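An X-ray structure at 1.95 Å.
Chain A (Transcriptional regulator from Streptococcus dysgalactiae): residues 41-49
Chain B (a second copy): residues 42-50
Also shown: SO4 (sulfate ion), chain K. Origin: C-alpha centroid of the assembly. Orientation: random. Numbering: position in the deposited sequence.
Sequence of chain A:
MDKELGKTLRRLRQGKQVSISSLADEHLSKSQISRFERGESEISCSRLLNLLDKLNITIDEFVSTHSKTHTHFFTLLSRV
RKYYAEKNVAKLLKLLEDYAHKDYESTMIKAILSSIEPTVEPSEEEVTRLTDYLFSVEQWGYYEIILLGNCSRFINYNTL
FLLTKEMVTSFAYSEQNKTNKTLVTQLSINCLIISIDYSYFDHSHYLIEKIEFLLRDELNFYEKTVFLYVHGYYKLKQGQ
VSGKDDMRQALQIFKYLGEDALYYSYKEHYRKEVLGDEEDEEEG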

# COMPACT_ATOMS: atom_id res chain seq x y z
N SER A 41 4.11 28.17 16.44
CA SER A 41 5.24 27.53 17.06
C SER A 41 5.66 26.32 16.25
O SER A 41 4.83 25.63 15.67
N GLU A 42 6.96 26.09 16.19
CA GLU A 42 7.47 24.88 15.58
C GLU A 42 7.56 23.82 16.65
O GLU A 42 8.01 24.09 17.77
N ILE A 43 7.12 22.61 16.34
CA ILE A 43 7.31 21.52 17.27
C ILE A 43 8.20 20.48 16.65
O ILE A 43 8.32 20.41 15.43
N SER A 44 8.85 19.68 17.49
CA SER A 44 9.70 18.61 17.01
C SER A 44 8.87 17.52 16.33
O SER A 44 7.65 17.42 16.54
N CYS A 45 9.51 16.70 15.50
CA CYS A 45 8.79 15.57 14.91
C CYS A 45 8.44 14.58 15.99
O CYS A 45 7.43 13.88 15.89
N SER A 46 9.27 14.52 17.02
CA SER A 46 8.99 13.65 18.15
C SER A 46 7.62 13.97 18.77
O SER A 46 6.80 13.08 18.99
N ARG A 47 7.36 15.25 19.02
CA ARG A 47 6.11 15.68 19.63
C ARG A 47 4.95 15.59 18.64
O ARG A 47 3.83 15.26 19.02
N LEU A 48 5.21 15.85 17.37
CA LEU A 48 4.20 15.64 16.34
C LEU A 48 3.77 14.18 16.27
O LEU A 48 2.59 13.88 16.24
N LEU A 49 4.74 13.26 16.25
CA LEU A 49 4.41 11.84 16.20
C LEU A 49 3.60 11.44 17.42
O LEU A 49 2.64 10.68 17.32
N GLU B 42 18.15 20.01 18.89
CA GLU B 42 16.96 19.57 18.17
C GLU B 42 16.55 20.59 17.11
O GLU B 42 16.83 21.79 17.24
N ILE B 43 15.92 20.11 16.05
CA ILE B 43 15.38 20.98 15.01
C ILE B 43 13.88 20.76 14.88
O ILE B 43 13.35 19.74 15.35
N SER B 44 13.19 21.71 14.26
CA SER B 44 11.75 21.59 14.14
C SER B 44 11.40 20.51 13.13
O SER B 44 12.21 20.17 12.26
N CYS B 45 10.20 19.96 13.25
CA CYS B 45 9.77 18.94 12.31
C CYS B 45 9.77 19.52 10.90
O CYS B 45 10.24 18.88 9.96
N SER B 46 9.26 20.74 10.78
CA SER B 46 9.20 21.43 9.50
C SER B 46 10.58 21.53 8.85
O SER B 46 10.74 21.31 7.66
N ARG B 47 11.60 21.83 9.65
CA ARG B 47 12.93 21.95 9.09
C ARG B 47 13.49 20.57 8.74
O ARG B 47 14.21 20.42 7.74
N LEU B 48 13.13 19.56 9.53
CA LEU B 48 13.51 18.19 9.19
C LEU B 48 12.87 17.76 7.87
O LEU B 48 13.53 17.16 7.02
N LEU B 49 11.59 18.08 7.70
CA LEU B 49 10.89 17.74 6.45
C LEU B 49 11.53 18.35 5.22
O LEU B 49 11.56 17.72 4.16
N ASN B 50 12.02 19.58 5.37
CA ASN B 50 12.76 20.27 4.31
C ASN B 50 14.02 19.50 3.92
O ASN B 50 14.32 19.33 2.74

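The two copies meet where a loop turns into a helix, and the same short segment of each chain lies at the centre. The backbones come close at matching residues: Ser44(A) CA lies 4.6 Å from Ser44(B) CA, and Cys45(A) CA lies 4.4 Å from Cys45(B) CA. From this junction the helices diverge, their axes at 106° and no closer than 10.2 Å, so contact is concentrated at the helix starts and the paired stretches bury 436 Å² in total.

A disulfide pins the centre. Cys45(A) SG and Cys45(B) SG are 2.0 Å apart with a chi3 of 86°, close to the right angle such bonds favour. The two cysteines reach it differently: the CA-to-CB bond of Cys45(A) points sideways and its chi1 is m, whereas that of Cys45(B) points toward the partner with chi1 t. The sulfurs form a small bump that sits between leucines from the two helices. Leu48(B) CD2 lies 3.7 Å from Cys45(A) SG, and Leu48(A) CD2 lies 3.7 Å from Cys45(B) SG. Both leucines point toward the opposing stretch and share the t, p rotamer, so each methyl lines the hollow that receives the partner's sulfur. Leu49(B) starts sideways, with chi1 at -99° between wells, but its end comes nearer and places CD1 4.2 Å from Cys45(A) SG. Leu49(A), with an m, t rotamer, stays out of reach, leaving this extra wall on one side of the pair without a counterpart.

The polar flank is also uneven. Glu42(A), poorly ordered, points toward chain B and extends in the m, t rotamer over the start of the facing helix. Its OE2 forms a salt bridge with Arg47(B) NH1 at 2.8 Å, approaching the edge of the guanidinium near its plane, and accepts a weak hydrogen bond from Ser44(B) OG at 3.0 Å. Arg47(B) leaves its backbone sideways, and its end comes nearer to meet the carboxylate. Ser44(B) OG, with chi1 p, also caps its own helix by accepting from Arg47(B) N at 3.1 Å. Ser44(A) makes the equivalent cap, OG to Arg47(A) N at 3.0 Å, but its CA-to-CB bond points away from chain B. The CA-to-CB bond of Glu42(B) points toward chain A, yet its side chain makes no contact there; its nearest approach is OE1, 5.2 Å from Ser44(A) CB.

Backbone groups close the remaining gaps. Cys45(B) N donates to Ile43(A) O at 2.9 Å, almost straight at 167°, while both Ile43 side chains point away from the contact. A water donates to the same carbonyl, Ile43(A) O, at 3.3 Å and accepts from Ser46(B) N at 3.2 Å, filling a small space beside the direct bond. On the chain A helix start, a sulfate ion, probably from the crystallisation liquor, takes up the free amides: Cys45(A) N donates to its O3 at 2.8 Å and Ser46(A) N to its O2 at 3.0 Å. It also packs against chain B, with Glu42(B) CB 3.8 Å from sulfate O4.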

# COMPACT_ATOMS: atom_id res chain seq x y z
CB SER A 41 4.90 27.14 18.50
OG SER A 41 5.91 26.32 19.06
CB GLU A 42 8.82 25.14 14.92
CG GLU A 42 8.76 26.06 13.71
CD GLU A 42 10.12 26.28 13.07
OE1 GLU A 42 11.03 26.80 13.76
OE2 GLU A 42 10.28 25.93 11.88
CB ILE A 43 5.98 20.89 17.70
CG1 ILE A 43 5.34 20.13 16.54
CG2 ILE A 43 5.05 21.95 18.26
CD1 ILE A 43 4.07 19.40 16.93
CB SER A 44 10.49 18.00 18.18
OG SER A 44 9.65 17.20 18.99
CB CYS A 45 9.62 14.89 13.83
SG CYS A 45 9.65 15.79 12.27
CB SER A 46 10.09 13.79 19.20
OG SER A 46 10.05 12.70 20.11
CB ARG A 47 6.25 17.10 20.19
CG ARG A 47 7.38 17.23 21.21
CD ARG A 47 7.20 18.43 22.13
NE ARG A 47 8.37 18.73 22.96
CZ ARG A 47 8.87 17.92 23.89
NH1 ARG A 47 8.32 16.74 24.13
NH2 ARG A 47 9.94 18.30 24.58
CB LEU A 48 4.71 16.09 14.97
CG LEU A 48 3.75 15.87 13.79
CD1 LEU A 48 2.42 16.57 14.03
CD2 LEU A 48 4.40 16.36 12.52
CB LEU A 49 5.68 10.99 16.09
CG LEU A 49 6.36 11.06 14.73
CD1 LEU A 49 7.77 10.52 14.82
CD2 LEU A 49 5.55 10.28 13.69
CB GLU B 42 15.80 19.31 19.13
CG GLU B 42 16.11 18.24 20.16
CD GLU B 42 14.99 18.08 21.16
OE1 GLU B 42 14.32 19.09 21.47
OE2 GLU B 42 14.79 16.94 21.65
CB ILE B 43 16.05 20.74 13.64
CG1 ILE B 43 15.85 19.28 13.21
CG2 ILE B 43 17.52 21.12 13.69
CD1 ILE B 43 16.26 19.03 11.76
CB SER B 44 11.12 22.92 13.73
OG SER B 44 11.38 23.21 12.37
CB CYS B 45 8.39 18.41 12.68
SG CYS B 45 7.99 16.88 11.79
CB SER B 46 8.60 22.83 9.69
OG SER B 46 7.93 23.24 8.51
CB ARG B 47 13.84 22.72 10.06
CG ARG B 47 13.52 24.20 10.01
CD ARG B 47 14.09 25.00 11.18
NE ARG B 47 14.56 26.31 10.72
CZ ARG B 47 13.84 27.43 10.78
NH1 ARG B 47 12.62 27.42 11.28
NH2 ARG B 47 14.36 28.56 10.33
CB LEU B 48 13.10 17.21 10.30
CG LEU B 48 13.40 15.74 10.01
CD1 LEU B 48 14.86 15.52 9.64
CD2 LEU B 48 13.03 14.89 11.21
CB LEU B 49 9.43 18.16 6.51
CG LEU B 49 8.43 17.05 6.86
CD1 LEU B 49 8.75 16.42 8.19
CD2 LEU B 49 7.03 17.59 6.86
CB ASN B 50 13.12 21.69 4.77
CG ASN B 50 13.77 22.56 3.67
OD1 ASN B 50 13.36 22.53 2.52
ND2 ASN B 50 14.78 23.33 4.06
S SO4 K . 13.03 16.26 15.92
O1 SO4 K . 13.87 15.36 15.14
O2 SO4 K . 12.13 15.47 16.75
O3 SO4 K . 12.26 17.10 15.00
O4 SO4 K . 13.88 17.10 16.76
O HOH W 1 7.54 22.32 12.91